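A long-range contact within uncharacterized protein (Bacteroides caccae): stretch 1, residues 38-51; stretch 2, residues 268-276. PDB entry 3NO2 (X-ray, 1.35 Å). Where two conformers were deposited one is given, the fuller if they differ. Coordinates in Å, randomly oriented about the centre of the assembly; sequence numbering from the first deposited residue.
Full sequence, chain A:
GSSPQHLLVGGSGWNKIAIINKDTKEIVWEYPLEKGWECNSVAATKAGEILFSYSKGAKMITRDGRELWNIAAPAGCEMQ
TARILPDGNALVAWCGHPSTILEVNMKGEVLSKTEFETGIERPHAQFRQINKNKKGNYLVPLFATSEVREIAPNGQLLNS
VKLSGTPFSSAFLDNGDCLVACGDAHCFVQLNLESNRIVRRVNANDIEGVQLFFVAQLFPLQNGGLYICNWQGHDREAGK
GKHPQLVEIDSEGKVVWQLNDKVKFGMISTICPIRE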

# COMPACT_ATOMS: atom_id res chain seq x y z
N GLU A 38 -0.56 7.27 -11.51
CA GLU A 38 -0.39 5.90 -11.08
C GLU A 38 -0.72 5.87 -9.61
O GLU A 38 -0.03 6.56 -8.83
CB GLU A 38 1.04 5.40 -11.29
CG GLU A 38 1.24 3.94 -10.91
CD GLU A 38 2.65 3.46 -10.78
OE1 GLU A 38 3.60 4.27 -10.63
OE2 GLU A 38 2.81 2.20 -10.74
N CYS A 39 -1.74 5.11 -9.21
CA CYS A 39 -2.17 5.01 -7.82
C CYS A 39 -1.80 3.68 -7.20
O CYS A 39 -2.31 2.63 -7.58
CB CYS A 39 -3.68 5.21 -7.69
SG CYS A 39 -4.27 5.00 -6.01
N ASN A 40 -0.84 3.75 -6.26
CA ASN A 40 -0.44 2.60 -5.42
C ASN A 40 -0.79 2.74 -3.96
O ASN A 40 -0.43 1.84 -3.20
CB ASN A 40 1.06 2.33 -5.58
CG ASN A 40 1.39 1.70 -6.94
OD1 ASN A 40 0.90 0.57 -7.24
ND2 ASN A 40 2.22 2.37 -7.74
N SER A 41 -1.47 3.82 -3.58
CA SER A 41 -1.92 4.04 -2.22
C SER A 41 -3.28 4.76 -2.19
O SER A 41 -3.42 5.86 -2.73
CB SER A 41 -0.94 4.93 -1.45
OG SER A 41 0.31 4.24 -1.27
N VAL A 42 -4.24 4.12 -1.51
CA VAL A 42 -5.51 4.72 -1.11
C VAL A 42 -5.69 4.54 0.39
O VAL A 42 -5.21 3.57 0.97
CB VAL A 42 -6.74 4.12 -1.86
CG1 VAL A 42 -6.61 4.26 -3.37
CG2 VAL A 42 -7.00 2.65 -1.53
N ALA A 43 -6.42 5.46 1.02
CA ALA A 43 -6.68 5.38 2.45
C ALA A 43 -7.95 6.18 2.75
O ALA A 43 -8.32 7.08 2.01
CB ALA A 43 -5.48 5.93 3.26
N ALA A 44 -8.64 5.79 3.81
CA ALA A 44 -9.87 6.46 4.27
C ALA A 44 -9.67 6.97 5.66
O ALA A 44 -9.04 6.32 6.51
CB ALA A 44 -11.06 5.51 4.24
N THR A 45 -10.27 8.12 5.91
CA THR A 45 -10.36 8.62 7.29
C THR A 45 -11.57 8.00 7.97
O THR A 45 -12.47 7.48 7.32
CB THR A 45 -10.49 10.14 7.37
OG1 THR A 45 -11.77 10.52 6.88
CG2 THR A 45 -9.38 10.87 6.60
N LYS A 46 -11.60 8.08 9.29
CA LYS A 46 -12.76 7.58 10.06
C LYS A 46 -14.03 8.26 9.63
O LYS A 46 -15.09 7.63 9.60
CB LYS A 46 -12.51 7.77 11.55
CG LYS A 46 -11.53 6.74 12.10
N ALA A 47 -13.92 9.53 9.27
CA ALA A 47 -15.05 10.32 8.81
C ALA A 47 -15.49 10.00 7.38
O ALA A 47 -16.52 10.51 6.95
CB ALA A 47 -14.78 11.78 8.95
N GLY A 48 -14.71 9.19 6.66
CA GLY A 48 -15.10 8.75 5.32
C GLY A 48 -14.49 9.54 4.16
O GLY A 48 -14.90 9.36 3.02
N GLU A 49 -13.56 10.44 4.47
CA GLU A 49 -12.82 11.15 3.42
C GLU A 49 -11.77 10.20 2.82
O GLU A 49 -11.40 9.21 3.45
CB GLU A 49 -12.13 12.39 3.95
CG GLU A 49 -13.13 13.42 4.52
CD GLU A 49 -12.78 13.88 5.93
OE1 GLU A 49 -12.15 13.16 6.77
OE2 GLU A 49 -13.17 15.04 6.20
N ILE A 50 -11.34 10.51 1.62
CA ILE A 50 -10.54 9.61 0.80
C ILE A 50 -9.21 10.30 0.45
O ILE A 50 -9.20 11.41 -0.08
CB ILE A 50 -11.31 9.28 -0.48
CG1 ILE A 50 -12.50 8.39 -0.13
CG2 ILE A 50 -10.41 8.56 -1.49
CD1 ILE A 50 -13.62 8.51 -1.15
N LEU A 51 -8.10 9.64 0.78
CA LEU A 51 -6.74 10.10 0.49
C LEU A 51 -6.15 9.15 -0.55
O LEU A 51 -6.31 7.92 -0.42
CB LEU A 51 -5.90 10.00 1.77
CG LEU A 51 -4.40 10.24 1.63
CD1 LEU A 51 -4.06 11.69 1.21
CD2 LEU A 51 -3.69 9.86 2.95
N ILE A 268 -5.58 -4.23 -8.71
CA ILE A 268 -5.58 -3.66 -7.37
C ILE A 268 -4.23 -3.87 -6.72
O ILE A 268 -3.71 -4.98 -6.61
CB ILE A 268 -6.69 -4.30 -6.53
CG1 ILE A 268 -8.07 -3.95 -7.09
CG2 ILE A 268 -6.57 -3.85 -5.05
CD1 ILE A 268 -9.23 -4.75 -6.46
N SER A 269 -3.62 -2.77 -6.23
CA SER A 269 -2.40 -2.84 -5.44
C SER A 269 -2.56 -2.24 -4.05
O SER A 269 -1.66 -2.37 -3.23
CB SER A 269 -1.20 -2.21 -6.13
OG SER A 269 -1.43 -0.83 -6.38
N THR A 270 -3.72 -1.61 -3.76
CA THR A 270 -3.94 -0.92 -2.49
C THR A 270 -5.40 -1.04 -2.09
O THR A 270 -6.30 -1.03 -2.93
CB THR A 270 -3.44 0.55 -2.58
OG1 THR A 270 -3.71 1.27 -1.37
CG2 THR A 270 -4.05 1.32 -3.75
N ILE A 271 -5.62 -1.09 -0.78
CA ILE A 271 -6.95 -1.27 -0.19
C ILE A 271 -7.04 -0.58 1.15
O ILE A 271 -6.07 -0.58 1.89
CB ILE A 271 -7.27 -2.77 -0.03
CG1 ILE A 271 -8.66 -3.02 0.49
CG2 ILE A 271 -6.24 -3.48 0.87
CD1 ILE A 271 -9.15 -4.45 0.25
N CYS A 272 -8.23 -0.08 1.50
CA CYS A 272 -8.52 0.38 2.85
C CYS A 272 -10.01 0.14 3.13
O CYS A 272 -10.82 0.57 2.32
CB CYS A 272 -8.25 1.93 2.96
SG CYS A 272 -8.14 2.43 4.70
N PRO A 273 -10.37 -0.42 4.28
CA PRO A 273 -11.81 -0.36 4.65
C PRO A 273 -12.31 1.07 4.73
O PRO A 273 -11.56 1.98 5.11
CB PRO A 273 -11.81 -1.01 6.07
CG PRO A 273 -10.61 -1.95 6.03
CD PRO A 273 -9.57 -1.13 5.29
N ILE A 274 -13.56 1.31 4.34
CA ILE A 274 -14.16 2.65 4.40
C ILE A 274 -15.59 2.53 4.88
O ILE A 274 -16.26 1.56 4.60
CB ILE A 274 -14.05 3.35 3.02
CG1 ILE A 274 -14.46 4.84 3.14
CG2 ILE A 274 -14.88 2.66 1.93
CD1 ILE A 274 -14.07 5.68 1.94
N ARG A 275 -16.05 3.54 5.62
CA ARG A 275 -17.44 3.54 6.16
C ARG A 275 -18.57 3.43 5.14
O ARG A 275 -19.62 2.86 5.42
CB ARG A 275 -17.70 4.77 7.02
CG ARG A 275 -17.60 6.10 6.25
CD ARG A 275 -18.13 7.31 7.02
NE ARG A 275 -17.97 7.20 8.46
CZ ARG A 275 -18.95 6.89 9.32
NH1 ARG A 275 -20.19 6.66 8.91
NH2 ARG A 275 -18.67 6.82 10.62
N GLU A 276 -18.39 4.00 3.95
CA GLU A 276 -19.44 3.93 2.93
C GLU A 276 -18.95 4.55 1.64
O GLU A 276 -17.96 5.32 1.60
CB GLU A 276 -20.76 4.63 3.37
CG GLU A 276 -20.61 6.11 3.67
OXT GLU A 276 -19.56 4.29 0.59
O HOH W 1 -4.83 1.64 2.95
O HOH W 2 -14.17 5.27 6.92
O HOH W 3 -17.05 7.45 3.10

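Two strands can run side by side without pairing backbone to backbone, and here, across at least 224 residues of sequence, side chains of one strand take over the acceptor role. The strand through Val-42 and Ala-43 and the strand through Thr-270 to Pro-273 are nearly parallel (4°), their axes 5.7 Å apart at closest approach. At the entrance, Asn-40 OD1 accepts a hydrogen bond from Ser-269 OG (2.9 Å), while Asn-40 ND2 is held by Glu-38 OE2 at 3.1 Å. Next, Val-42 N donates to Thr-270 OG1 (2.9 Å, 163°), a hydroxyl standing where a strand carbonyl might be expected. A water also bridges Val-42 O and Ile-271 O. Ala-43 points its CB away and pairs its backbone with Leu-51 of its own hairpin. At Ala-44 the pattern repeats with a softer acceptor, N donating to Cys-272 SG at 3.5 Å, and its CB packs 3.6 Å from Ile-274 CG1.

Beyond Ala-44, the chain turns from Thr-45 to Gly-48. Arg-275 fits against this turn, its NE donating almost linearly to Lys-46 O (3.1 Å, 177°). Gly-48 makes room: an ideal CB there would lie 2.8 Å from Arg-275 CD, and its backbone angles independently call for glycine. Finally, Ile-50 CG1 meets Ile-274 CD1 at 3.8 Å, closing the contact with apolar packing.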